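Local coordinates for protein phosphoinositol-specific phospholipase C (Pseudomonas sp., PDB 5FYP) that probably cleaves phosphoinositides, calcium-dependently, on the glycerol side of the phosphate, releasing diacylglycerol from the phosphorylated inositol head group, at residues A[27-32]-A[48-53]; A[93-98]-A[137-142]; A[116-121]-A[184-189]; A[147-152]-A[208-213]. All coordinates share one frame; numbering follows the deposited sequence.

Contact 1. Residues A[27-32]-A[48-53]; sequences NCYEKQ and ELDFWD. With CA (calcium ion), chain I.
N27 meets E48 through its backbone and across a shared calcium ion. The backbone N of N27 gives E48 OE1 a hydrogen bond of 2.9 Å that is bent to 154° and reaches the oxygen from above the carboxylate plane. E48 is extended, with CG anti to the backbone N (chi1 -178°), and its other oxygen, OE2, binds the calcium at 2.4 Å. OE1 is shared with R260, which forms a salt bridge to it. The side-chain amide of N27 is a further calcium ligand. C28 follows, tied to C25 by a disulfide, and its SG lies 3.9 Å from the backbone N of E48. A type I turn from N27 to E30 then brings Y29 over the strand. Y29 CB packs on L49 CD2 at 3.7 Å. The Y29 ring presents its edge to E48 O, a buried oxygen without any hydrogen-bonding partner in the model, with CD2 3.4 Å away. At the far end of the ring, Y29 OH donates a short bond of 2.6 Å to D50 OD2. That oxygen also accepts from water 1, itself a calcium ligand, while D50 OD1 holds the metal at 2.3 Å. Y29 is a second-shell residue that, with the metal and water 1, holds the D50 carboxylate in its rotation. With D119 and two waters, these groups complete the six-ligand calcium site inside the TIM-barrel fold, consistent with the catalytic calcium site of calcium-dependent PI-PLCs.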
# COMPACT_ATOMS: atom_id res chain seq x y z
N ASN A 27 -9.46 -5.54 1.63
CA ASN A 27 -10.46 -5.51 0.57
C ASN A 27 -11.65 -4.61 0.89
O ASN A 27 -12.80 -4.91 0.50
CB ASN A 27 -10.93 -6.89 0.18
CG ASN A 27 -9.88 -7.69 -0.57
OD1 ASN A 27 -8.78 -7.22 -0.87
ND2 ASN A 27 -10.18 -8.90 -0.78
N CYS A 28 -11.40 -3.46 1.52
CA CYS A 28 -12.51 -2.61 1.95
C CYS A 28 -13.26 -1.85 0.88
O CYS A 28 -14.20 -1.13 1.19
CB CYS A 28 -12.11 -1.64 3.04
SG CYS A 28 -10.71 -0.60 2.65
N TYR A 29 -12.84 -2.02 -0.37
CA TYR A 29 -13.64 -1.59 -1.52
C TYR A 29 -14.89 -2.45 -1.74
O TYR A 29 -15.79 -2.06 -2.50
CB TYR A 29 -12.76 -1.63 -2.79
CG TYR A 29 -12.42 -3.03 -3.23
CD1 TYR A 29 -13.32 -3.76 -4.00
CD2 TYR A 29 -11.28 -3.68 -2.78
CE1 TYR A 29 -13.06 -5.08 -4.31
CE2 TYR A 29 -11.04 -4.99 -3.09
CZ TYR A 29 -11.95 -5.70 -3.85
OH TYR A 29 -11.76 -7.04 -4.13
N GLU A 30 -14.96 -3.62 -1.14
CA GLU A 30 -16.12 -4.48 -1.29
C GLU A 30 -17.29 -3.95 -0.47
O GLU A 30 -17.14 -3.54 0.69
CB GLU A 30 -15.84 -5.92 -0.92
CG GLU A 30 -14.79 -6.60 -1.77
CD GLU A 30 -14.70 -8.08 -1.49
OE1 GLU A 30 -15.74 -8.75 -1.66
OE2 GLU A 30 -13.62 -8.56 -1.12
N LYS A 31 -18.47 -3.97 -1.09
CA LYS A 31 -19.68 -3.45 -0.47
C LYS A 31 -19.95 -4.08 0.88
O LYS A 31 -20.52 -3.46 1.78
CB LYS A 31 -20.88 -3.62 -1.42
CG LYS A 31 -20.82 -2.77 -2.68
CD LYS A 31 -21.98 -3.07 -3.62
CE LYS A 31 -21.82 -2.38 -4.94
NZ LYS A 31 -23.02 -2.59 -5.78
N GLN A 32 -19.60 -5.36 1.02
CA GLN A 32 -19.85 -6.08 2.27
C GLN A 32 -19.02 -5.59 3.45
O GLN A 32 -19.36 -5.89 4.59
CB GLN A 32 -19.57 -7.60 2.08
CG GLN A 32 -18.10 -7.94 1.72
CD GLN A 32 -17.82 -9.42 1.68
OE1 GLN A 32 -18.27 -10.17 2.57
NE2 GLN A 32 -17.10 -9.88 0.67
N GLU A 48 -7.41 -0.54 0.66
CA GLU A 48 -7.02 -1.54 -0.35
C GLU A 48 -8.00 -1.49 -1.51
O GLU A 48 -9.20 -1.40 -1.30
CB GLU A 48 -6.98 -2.95 0.24
CG GLU A 48 -6.54 -4.03 -0.74
CD GLU A 48 -6.25 -5.36 -0.10
OE1 GLU A 48 -6.66 -5.57 1.06
OE2 GLU A 48 -5.62 -6.22 -0.78
N LEU A 49 -7.45 -1.63 -2.71
CA LEU A 49 -8.19 -1.74 -3.95
C LEU A 49 -7.65 -2.91 -4.75
O LEU A 49 -6.45 -2.95 -5.02
CB LEU A 49 -8.07 -0.45 -4.79
CG LEU A 49 -8.75 0.76 -4.19
CD1 LEU A 49 -8.22 2.06 -4.74
CD2 LEU A 49 -10.26 0.67 -4.37
N ASP A 50 -8.53 -3.81 -5.20
CA ASP A 50 -8.16 -4.86 -6.14
C ASP A 50 -8.50 -4.37 -7.54
O ASP A 50 -9.66 -3.98 -7.79
CB ASP A 50 -8.94 -6.16 -5.89
CG ASP A 50 -8.55 -6.87 -4.60
OD1 ASP A 50 -7.57 -6.50 -3.96
OD2 ASP A 50 -9.28 -7.83 -4.23
N PHE A 51 -7.52 -4.40 -8.46
CA PHE A 51 -7.77 -3.79 -9.76
C PHE A 51 -7.42 -4.70 -10.92
O PHE A 51 -6.41 -5.41 -10.92
CB PHE A 51 -7.12 -2.40 -9.86
CG PHE A 51 -5.62 -2.38 -9.98
CD1 PHE A 51 -4.77 -2.50 -8.87
CD2 PHE A 51 -5.02 -2.16 -11.21
CE1 PHE A 51 -3.40 -2.43 -9.01
CE2 PHE A 51 -3.65 -2.05 -11.35
CZ PHE A 51 -2.84 -2.20 -10.25
N TRP A 52 -8.30 -4.65 -11.90
CA TRP A 52 -8.32 -5.55 -13.07
C TRP A 52 -8.18 -4.74 -14.33
O TRP A 52 -8.74 -3.63 -14.46
CB TRP A 52 -9.65 -6.32 -13.10
CG TRP A 52 -9.85 -7.24 -11.93
CD1 TRP A 52 -10.23 -6.91 -10.67
CD2 TRP A 52 -9.62 -8.65 -11.91
NE1 TRP A 52 -10.24 -8.03 -9.87
CE2 TRP A 52 -9.88 -9.11 -10.61
CE3 TRP A 52 -9.22 -9.57 -12.88
CZ2 TRP A 52 -9.72 -10.44 -10.24
CZ3 TRP A 52 -9.06 -10.89 -12.51
CH2 TRP A 52 -9.31 -11.32 -11.21
N ASP A 53 -7.46 -5.29 -15.30
CA ASP A 53 -7.37 -4.67 -16.61
C ASP A 53 -8.66 -4.82 -17.42
O ASP A 53 -9.06 -3.94 -18.17
CB ASP A 53 -6.23 -5.31 -17.41
CG ASP A 53 -4.86 -4.81 -16.97
OD1 ASP A 53 -4.57 -4.79 -15.76
OD2 ASP A 53 -4.10 -4.34 -17.86
CA CA I . -6.82 -7.76 -2.17
O HOH W 1 -7.88 -9.78 -2.97
O HOH W 2 -6.20 -9.51 -0.65

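Contact 2. Residues A[93-98]-A[137-142]; sequences DLEACL and DELVAR
L139 pushes its forked end between L94, E95 and L98, and forms the apolar middle of this helix-helix contact. L139 CG is anti to the backbone N (chi1 168°), on the side of the other helix, and L139 CD2 meets L94 CD2 at 4.0 Å. L139 CD2 lies farther, 4.4 Å, from L98 CD1. Deeper in, L98 CD1 also touches V140 CG1 at 4.0 Å. The other methyl of L139, CD1, lies against the aliphatic part of E95 and comes within 3.7 Å of E95 OE1, where the greasy patch gives way to charge. Here R142 grips the carboxylate end-on with two nitrogens: R142 NH1 bonds E95 OE2 at 2.8 Å and NH2 bonds E95 OE1 at 3.1 Å. Both oxygens lie at the guanidinium edge, close to its plane, yet each is met from above the carboxylate plane, the two flat groups being turned 58° against each other. This two-pronged salt bridge borders L139 CD1 on the exposed side of the pair. D93 is the N-cap of the first helix, its OD1 accepting from A96 N at 3.0 Å. The two short helical segments run roughly parallel, 33° apart with axes 10.5 Å from each other. L94 and L98 rest on L49 of strand 46-52, C97 is bridged to C84, and D137 ties helix 133-144 to R203 at the end of helix 193-203.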
# COMPACT_ATOMS: atom_id res chain seq x y z
N ASP A 93 -14.83 3.05 -11.29
CA ASP A 93 -13.62 2.35 -11.69
C ASP A 93 -12.45 2.67 -10.76
O ASP A 93 -12.62 3.33 -9.74
CB ASP A 93 -13.31 2.63 -13.16
CG ASP A 93 -12.92 4.08 -13.42
OD1 ASP A 93 -13.11 4.96 -12.55
OD2 ASP A 93 -12.45 4.34 -14.54
N LEU A 94 -11.24 2.26 -11.13
CA LEU A 94 -10.09 2.55 -10.31
C LEU A 94 -9.92 4.03 -10.08
O LEU A 94 -9.73 4.51 -8.96
CB LEU A 94 -8.82 1.94 -10.88
CG LEU A 94 -7.54 2.25 -10.09
CD1 LEU A 94 -7.60 1.74 -8.67
CD2 LEU A 94 -6.32 1.70 -10.79
N GLU A 95 -9.99 4.79 -11.17
CA GLU A 95 -9.82 6.25 -11.06
C GLU A 95 -10.84 6.85 -10.11
O GLU A 95 -10.52 7.74 -9.30
CB GLU A 95 -9.90 6.90 -12.45
CG GLU A 95 -9.77 8.40 -12.41
CD GLU A 95 -9.55 9.03 -13.77
OE1 GLU A 95 -9.29 8.32 -14.76
OE2 GLU A 95 -9.59 10.27 -13.86
N ALA A 96 -12.07 6.38 -10.18
CA ALA A 96 -13.11 6.89 -9.27
C ALA A 96 -12.78 6.60 -7.80
O ALA A 96 -12.93 7.45 -6.91
CB ALA A 96 -14.45 6.30 -9.62
N CYS A 97 -12.34 5.38 -7.54
CA CYS A 97 -11.94 4.99 -6.19
C CYS A 97 -10.77 5.84 -5.68
O CYS A 97 -10.77 6.29 -4.53
CB CYS A 97 -11.58 3.51 -6.10
SG CYS A 97 -12.93 2.36 -6.43
N LEU A 98 -9.79 6.05 -6.54
CA LEU A 98 -8.67 6.90 -6.18
C LEU A 98 -9.13 8.34 -5.88
O LEU A 98 -8.66 8.97 -4.93
CB LEU A 98 -7.60 6.88 -7.27
CG LEU A 98 -6.95 5.53 -7.55
CD1 LEU A 98 -5.93 5.70 -8.66
CD2 LEU A 98 -6.30 4.93 -6.33
N ASP A 137 1.47 4.84 -13.60
CA ASP A 137 2.06 6.00 -12.92
C ASP A 137 1.38 7.29 -13.36
O ASP A 137 1.15 8.17 -12.53
CB ASP A 137 3.55 6.10 -13.16
CG ASP A 137 4.39 5.25 -12.22
OD1 ASP A 137 3.81 4.52 -11.37
OD2 ASP A 137 5.62 5.38 -12.28
N GLU A 138 1.08 7.40 -14.65
CA GLU A 138 0.47 8.63 -15.12
C GLU A 138 -0.93 8.83 -14.52
O GLU A 138 -1.29 9.94 -14.17
CB GLU A 138 0.48 8.68 -16.66
CG GLU A 138 1.87 8.95 -17.20
CD GLU A 138 2.03 8.94 -18.70
OE1 GLU A 138 1.12 8.52 -19.40
OE2 GLU A 138 3.12 9.31 -19.15
N LEU A 139 -1.69 7.74 -14.39
CA LEU A 139 -3.01 7.82 -13.76
C LEU A 139 -2.88 8.27 -12.30
O LEU A 139 -3.56 9.20 -11.89
CB LEU A 139 -3.73 6.47 -13.80
CG LEU A 139 -4.97 6.35 -12.92
CD1 LEU A 139 -6.02 7.36 -13.34
CD2 LEU A 139 -5.55 4.95 -12.96
N VAL A 140 -2.04 7.59 -11.53
CA VAL A 140 -2.02 7.91 -10.11
C VAL A 140 -1.48 9.33 -9.87
O VAL A 140 -1.93 10.01 -8.96
CB VAL A 140 -1.31 6.84 -9.26
CG1 VAL A 140 -1.99 5.47 -9.46
CG2 VAL A 140 0.18 6.74 -9.53
N ALA A 141 -0.54 9.75 -10.70
CA ALA A 141 -0.01 11.11 -10.60
C ALA A 141 -1.06 12.16 -10.99
O ALA A 141 -1.16 13.20 -10.38
CB ALA A 141 1.24 11.27 -11.46
N ARG A 142 -1.83 11.85 -12.01
CA ARG A 142 -2.91 12.76 -12.44
C ARG A 142 -3.97 12.94 -11.36
O ARG A 142 -4.44 14.03 -11.11
CB ARG A 142 -3.54 12.26 -13.73
CG ARG A 142 -4.62 13.16 -14.27
CD ARG A 142 -4.92 12.82 -15.73
NE ARG A 142 -5.29 11.42 -15.91
CZ ARG A 142 -6.46 10.90 -15.54
NH1 ARG A 142 -7.39 11.64 -14.98
NH2 ARG A 142 -6.70 9.61 -15.74

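Contact 3. Residues A[116-121]-A[184-189]; sequences LILDKK and VLLVLN. With CA (calcium ion), chain I.
Strands 116-120 and 184-189, paired residue for residue from L116 with L186 to D119 with N189, are neighbouring parallel strands of the TIM-barrel wall next to the calcium site. Five backbone hydrogen bonds zip them together. L185 O takes L116 N and L116 O takes V187 N; further on, V187 O takes L118 N in the shortest bond, 2.7 Å, L118 O takes N189 N at 2.9 Å, and N189 O takes K120 N. L118 O is also approached by L188 CA at 3.5 Å in a CA-H...O contact. The strand directions diverge by 25°, the usual twist of such a sheet. The long link between them carries helix 133-144, as in the beta-alpha-beta units of a TIM barrel, and that helix covers one face of the pair. On this face L116 and L186 lie side by side, pointing the same way, L116 CD1 to L186 CD2 3.8 Å, with F144 against L116 and V140 against L186. On the other face I117 CD1 rests on V187 CB, also at 3.8 Å. The N189 side chain crosses I117 obliquely, at its CG2 branch, and N189 CB lies 3.7 Å from D119 OD1. CG of D119 is anti to the backbone N (chi1 -170°), and OD2 beyond it binds the calcium at 2.4 Å. K121 NZ forms a salt bridge of 3.0 Å to this same D119 OD2 from above the carboxylate plane, and donates to the metal-bound water 1. K120 NZ turns elsewhere, to D53 and the carbonyls of Q122 and G123.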
# COMPACT_ATOMS: atom_id res chain seq x y z
N LEU A 116 -2.41 3.32 0.45
CA LEU A 116 -3.35 2.58 -0.42
C LEU A 116 -2.64 1.38 -1.01
O LEU A 116 -1.69 1.52 -1.77
CB LEU A 116 -3.87 3.43 -1.55
CG LEU A 116 -4.60 4.68 -1.27
CD1 LEU A 116 -5.14 5.27 -2.57
CD2 LEU A 116 -5.74 4.44 -0.30
N ILE A 117 -3.14 0.21 -0.64
CA ILE A 117 -2.64 -1.05 -1.19
C ILE A 117 -3.39 -1.32 -2.49
O ILE A 117 -4.60 -1.47 -2.51
CB ILE A 117 -2.89 -2.21 -0.19
CG1 ILE A 117 -2.32 -1.87 1.23
CG2 ILE A 117 -2.39 -3.55 -0.73
CD1 ILE A 117 -0.85 -1.56 1.31
N LEU A 118 -2.65 -1.32 -3.59
CA LEU A 118 -3.17 -1.53 -4.93
C LEU A 118 -2.81 -2.95 -5.33
O LEU A 118 -1.67 -3.22 -5.72
CB LEU A 118 -2.63 -0.47 -5.87
CG LEU A 118 -2.87 0.98 -5.41
CD1 LEU A 118 -2.20 1.95 -6.37
CD2 LEU A 118 -4.33 1.30 -5.24
N ASP A 119 -3.79 -3.84 -5.20
CA ASP A 119 -3.59 -5.27 -5.38
C ASP A 119 -3.98 -5.62 -6.83
O ASP A 119 -5.15 -5.68 -7.20
CB ASP A 119 -4.42 -6.04 -4.37
CG ASP A 119 -4.12 -7.52 -4.29
OD1 ASP A 119 -3.14 -7.95 -4.94
OD2 ASP A 119 -4.89 -8.23 -3.56
N LYS A 120 -2.94 -5.72 -7.67
CA LYS A 120 -3.10 -5.90 -9.09
C LYS A 120 -3.46 -7.35 -9.39
O LYS A 120 -2.79 -8.25 -8.92
CB LYS A 120 -1.81 -5.52 -9.81
CG LYS A 120 -1.98 -5.45 -11.32
CD LYS A 120 -0.73 -4.99 -12.05
CE LYS A 120 -0.96 -4.40 -13.40
NZ LYS A 120 -2.01 -5.02 -14.23
N LYS A 121 -4.48 -7.56 -10.23
CA LYS A 121 -5.03 -8.91 -10.45
C LYS A 121 -4.71 -9.54 -11.80
O LYS A 121 -4.88 -10.74 -11.95
CB LYS A 121 -6.54 -8.90 -10.20
CG LYS A 121 -6.88 -8.57 -8.74
CD LYS A 121 -6.42 -9.62 -7.76
CE LYS A 121 -6.69 -9.23 -6.32
NZ LYS A 121 -6.19 -10.25 -5.37
N VAL A 184 -0.09 10.78 0.58
CA VAL A 184 -0.62 9.49 0.15
C VAL A 184 0.55 8.64 -0.35
O VAL A 184 1.38 9.09 -1.11
CB VAL A 184 -1.65 9.67 -0.97
CG1 VAL A 184 -2.10 8.34 -1.55
CG2 VAL A 184 -2.85 10.47 -0.47
N LEU A 185 0.60 7.40 0.16
CA LEU A 185 1.58 6.39 -0.24
C LEU A 185 0.86 5.28 -0.97
O LEU A 185 -0.10 4.74 -0.44
CB LEU A 185 2.32 5.79 0.98
CG LEU A 185 3.34 6.67 1.68
CD1 LEU A 185 2.72 7.82 2.43
CD2 LEU A 185 4.18 5.84 2.62
N LEU A 186 1.32 4.95 -2.16
CA LEU A 186 0.74 3.91 -2.97
C LEU A 186 1.63 2.67 -2.94
O LEU A 186 2.86 2.81 -3.05
CB LEU A 186 0.58 4.38 -4.40
CG LEU A 186 -0.23 5.66 -4.55
CD1 LEU A 186 -0.26 6.09 -6.00
CD2 LEU A 186 -1.64 5.51 -4.00
N VAL A 187 1.01 1.49 -2.84
CA VAL A 187 1.77 0.25 -2.70
C VAL A 187 1.24 -0.74 -3.73
O VAL A 187 0.03 -0.92 -3.84
CB VAL A 187 1.58 -0.31 -1.29
CG1 VAL A 187 2.44 -1.58 -1.11
CG2 VAL A 187 1.90 0.73 -0.22
N LEU A 188 2.12 -1.40 -4.46
CA LEU A 188 1.73 -2.41 -5.45
C LEU A 188 1.89 -3.81 -4.85
O LEU A 188 2.95 -4.16 -4.32
CB LEU A 188 2.59 -2.28 -6.69
CG LEU A 188 2.22 -3.18 -7.86
CD1 LEU A 188 0.83 -2.84 -8.40
CD2 LEU A 188 3.26 -3.10 -8.94
N ASN A 189 0.81 -4.60 -4.95
CA ASN A 189 0.86 -6.03 -4.66
C ASN A 189 0.43 -6.79 -5.92
O ASN A 189 -0.27 -6.24 -6.78
CB ASN A 189 -0.06 -6.43 -3.49
CG ASN A 189 0.34 -5.90 -2.13
OD1 ASN A 189 1.45 -5.36 -1.88
ND2 ASN A 189 -0.52 -6.10 -1.22
CA CA I . -6.82 -7.76 -2.17
O HOH W 1 -7.88 -9.78 -2.97
O HOH W 2 -6.20 -9.51 -0.65

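Contact 4. Residues A[147-152]-A[208-213]; sequences KLFTPQ and KVFISP
P151 places CG over one face of the F210 ring, which is the centre of this contact. P151 CG is 3.9 Å from the centroid of the F210 ring and only 15° off the normal, a CH-pi contact, and the P151 backbone N also lies over a face of the ring, 3.6 Å from F210 CZ. The edge of the F210 ring is met by a different group: F149 O lies near the ring plane, 3.3 Å from F210 CE1. The two phenylalanine rings approach each other obliquely, F149 CD2 to F210 CZ 4.1 Å. Beyond the ring, P151 CG also touches V209 O at 3.6 Å. K208 is met at two points: T150 CG2 lies 3.7 Å from K208 O, and L148 CD1 comes up to K208 CB, the two side chains crossing at about a right angle. The polar link is indirect, as water 3 donates to both F149 O and K208 O, at 2.8 Å each. T150 is the N-cap of helix 151-158: its OG1 caps a backbone N just past the segment, while D153 OD2 accepts from T150 N, consistent with a capping box. The contact thus sets the start of that helix against strand 210-211, next to strand 184-189. F210 is joined there to L186 and L188 by backbone bonds, M238 of strand 238-242 touches its side chain, and I211 packs on helix 193-203.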
# COMPACT_ATOMS: atom_id res chain seq x y z
N LYS A 147 0.24 15.09 -3.79
CA LYS A 147 -0.01 14.40 -2.53
C LYS A 147 0.90 13.19 -2.33
O LYS A 147 1.06 12.74 -1.21
CB LYS A 147 -1.46 13.94 -2.42
CG LYS A 147 -2.46 15.06 -2.31
CD LYS A 147 -3.89 14.50 -2.25
CE LYS A 147 -4.97 15.58 -2.27
NZ LYS A 147 -4.94 16.42 -1.04
N LEU A 148 1.45 12.65 -3.40
CA LEU A 148 2.20 11.39 -3.28
C LEU A 148 3.53 11.56 -2.57
O LEU A 148 4.23 12.58 -2.71
CB LEU A 148 2.45 10.77 -4.65
CG LEU A 148 1.19 10.38 -5.42
CD1 LEU A 148 1.59 9.71 -6.71
CD2 LEU A 148 0.28 9.49 -4.62
N PHE A 149 3.86 10.54 -1.80
CA PHE A 149 5.20 10.29 -1.27
C PHE A 149 5.65 8.97 -1.92
O PHE A 149 4.96 7.98 -1.80
CB PHE A 149 5.16 10.17 0.25
CG PHE A 149 6.49 9.87 0.89
CD1 PHE A 149 7.40 10.87 1.12
CD2 PHE A 149 6.81 8.59 1.29
CE1 PHE A 149 8.63 10.61 1.72
CE2 PHE A 149 8.03 8.32 1.89
CZ PHE A 149 8.94 9.33 2.10
N THR A 150 6.78 9.01 -2.62
CA THR A 150 7.21 7.93 -3.49
C THR A 150 8.54 7.33 -3.04
O THR A 150 9.23 7.88 -2.18
CB THR A 150 7.38 8.44 -4.91
OG1 THR A 150 8.53 9.30 -4.93
CG2 THR A 150 6.13 9.19 -5.41
N PRO A 151 8.95 6.23 -3.67
CA PRO A 151 10.25 5.64 -3.32
C PRO A 151 11.43 6.60 -3.43
O PRO A 151 12.28 6.64 -2.54
CB PRO A 151 10.35 4.45 -4.26
CG PRO A 151 8.92 4.01 -4.48
CD PRO A 151 8.16 5.31 -4.52
N GLN A 152 11.49 7.39 -4.49
CA GLN A 152 12.57 8.36 -4.58
C GLN A 152 12.55 9.37 -3.43
O GLN A 152 13.59 9.82 -2.97
CB GLN A 152 12.50 9.08 -5.91
CG GLN A 152 13.55 10.16 -6.10
CD GLN A 152 14.95 9.61 -6.10
OE1 GLN A 152 15.34 8.98 -7.06
NE2 GLN A 152 15.72 9.87 -5.05
N LYS A 208 6.03 5.99 -9.13
CA LYS A 208 5.09 6.62 -8.20
C LYS A 208 4.62 5.72 -7.09
O LYS A 208 4.05 6.20 -6.12
CB LYS A 208 3.87 7.18 -8.95
CG LYS A 208 4.23 8.25 -9.99
CD LYS A 208 4.90 9.47 -9.38
CE LYS A 208 5.10 10.60 -10.39
NZ LYS A 208 5.93 11.66 -9.85
N VAL A 209 4.90 4.42 -7.21
CA VAL A 209 4.33 3.40 -6.33
C VAL A 209 5.46 2.57 -5.74
O VAL A 209 6.42 2.21 -6.42
CB VAL A 209 3.34 2.53 -7.15
CG1 VAL A 209 2.64 1.49 -6.28
CG2 VAL A 209 2.32 3.38 -7.88
N PHE A 210 5.31 2.26 -4.45
CA PHE A 210 6.20 1.33 -3.74
C PHE A 210 5.86 -0.12 -4.11
O PHE A 210 4.72 -0.53 -3.95
CB PHE A 210 6.01 1.45 -2.22
CG PHE A 210 6.55 2.72 -1.63
CD1 PHE A 210 5.80 3.89 -1.60
CD2 PHE A 210 7.82 2.75 -1.08
CE1 PHE A 210 6.31 5.03 -1.03
CE2 PHE A 210 8.35 3.90 -0.55
CZ PHE A 210 7.59 5.05 -0.53
N ILE A 211 6.84 -0.94 -4.48
CA ILE A 211 6.58 -2.35 -4.66
C ILE A 211 6.72 -3.10 -3.33
O ILE A 211 7.59 -2.80 -2.52
CB ILE A 211 7.47 -2.98 -5.74
CG1 ILE A 211 8.97 -2.88 -5.46
CG2 ILE A 211 7.13 -2.38 -7.11
CD1 ILE A 211 9.80 -3.79 -6.34
N SER A 212 5.81 -4.06 -3.10
CA SER A 212 5.84 -4.81 -1.86
C SER A 212 5.69 -6.29 -2.15
O SER A 212 4.57 -6.78 -2.30
CB SER A 212 4.74 -4.33 -0.92
OG SER A 212 4.82 -5.04 0.30
N PRO A 213 6.81 -6.99 -2.32
CA PRO A 213 6.73 -8.39 -2.79
C PRO A 213 6.20 -9.34 -1.74
O PRO A 213 6.37 -9.15 -0.54
CB PRO A 213 8.18 -8.71 -3.15
CG PRO A 213 8.99 -7.80 -2.30
CD PRO A 213 8.20 -6.52 -2.24
O HOH W 3 3.33 6.48 -3.48

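Contacts 1, 3 and 4 share one sheet, whose strands 46-52, 114-120, 184-189 and 210-211 lie in that order. Contact 3 is the most central, its centre about 4 Å from the centre of the chain, and rests on backbone bonds; contact 1 lies farther out and is built on charge, with the calcium and both its waters common to the two. Contact 2 is apolar inside and ionic at its exposed edge; its helices lie against the same sheet. Contact 4 has neither metal nor salt bridge between its segments, relying on an aromatic face and one water, and D137 of contact 2 probably hydrogen-bonds to its K208.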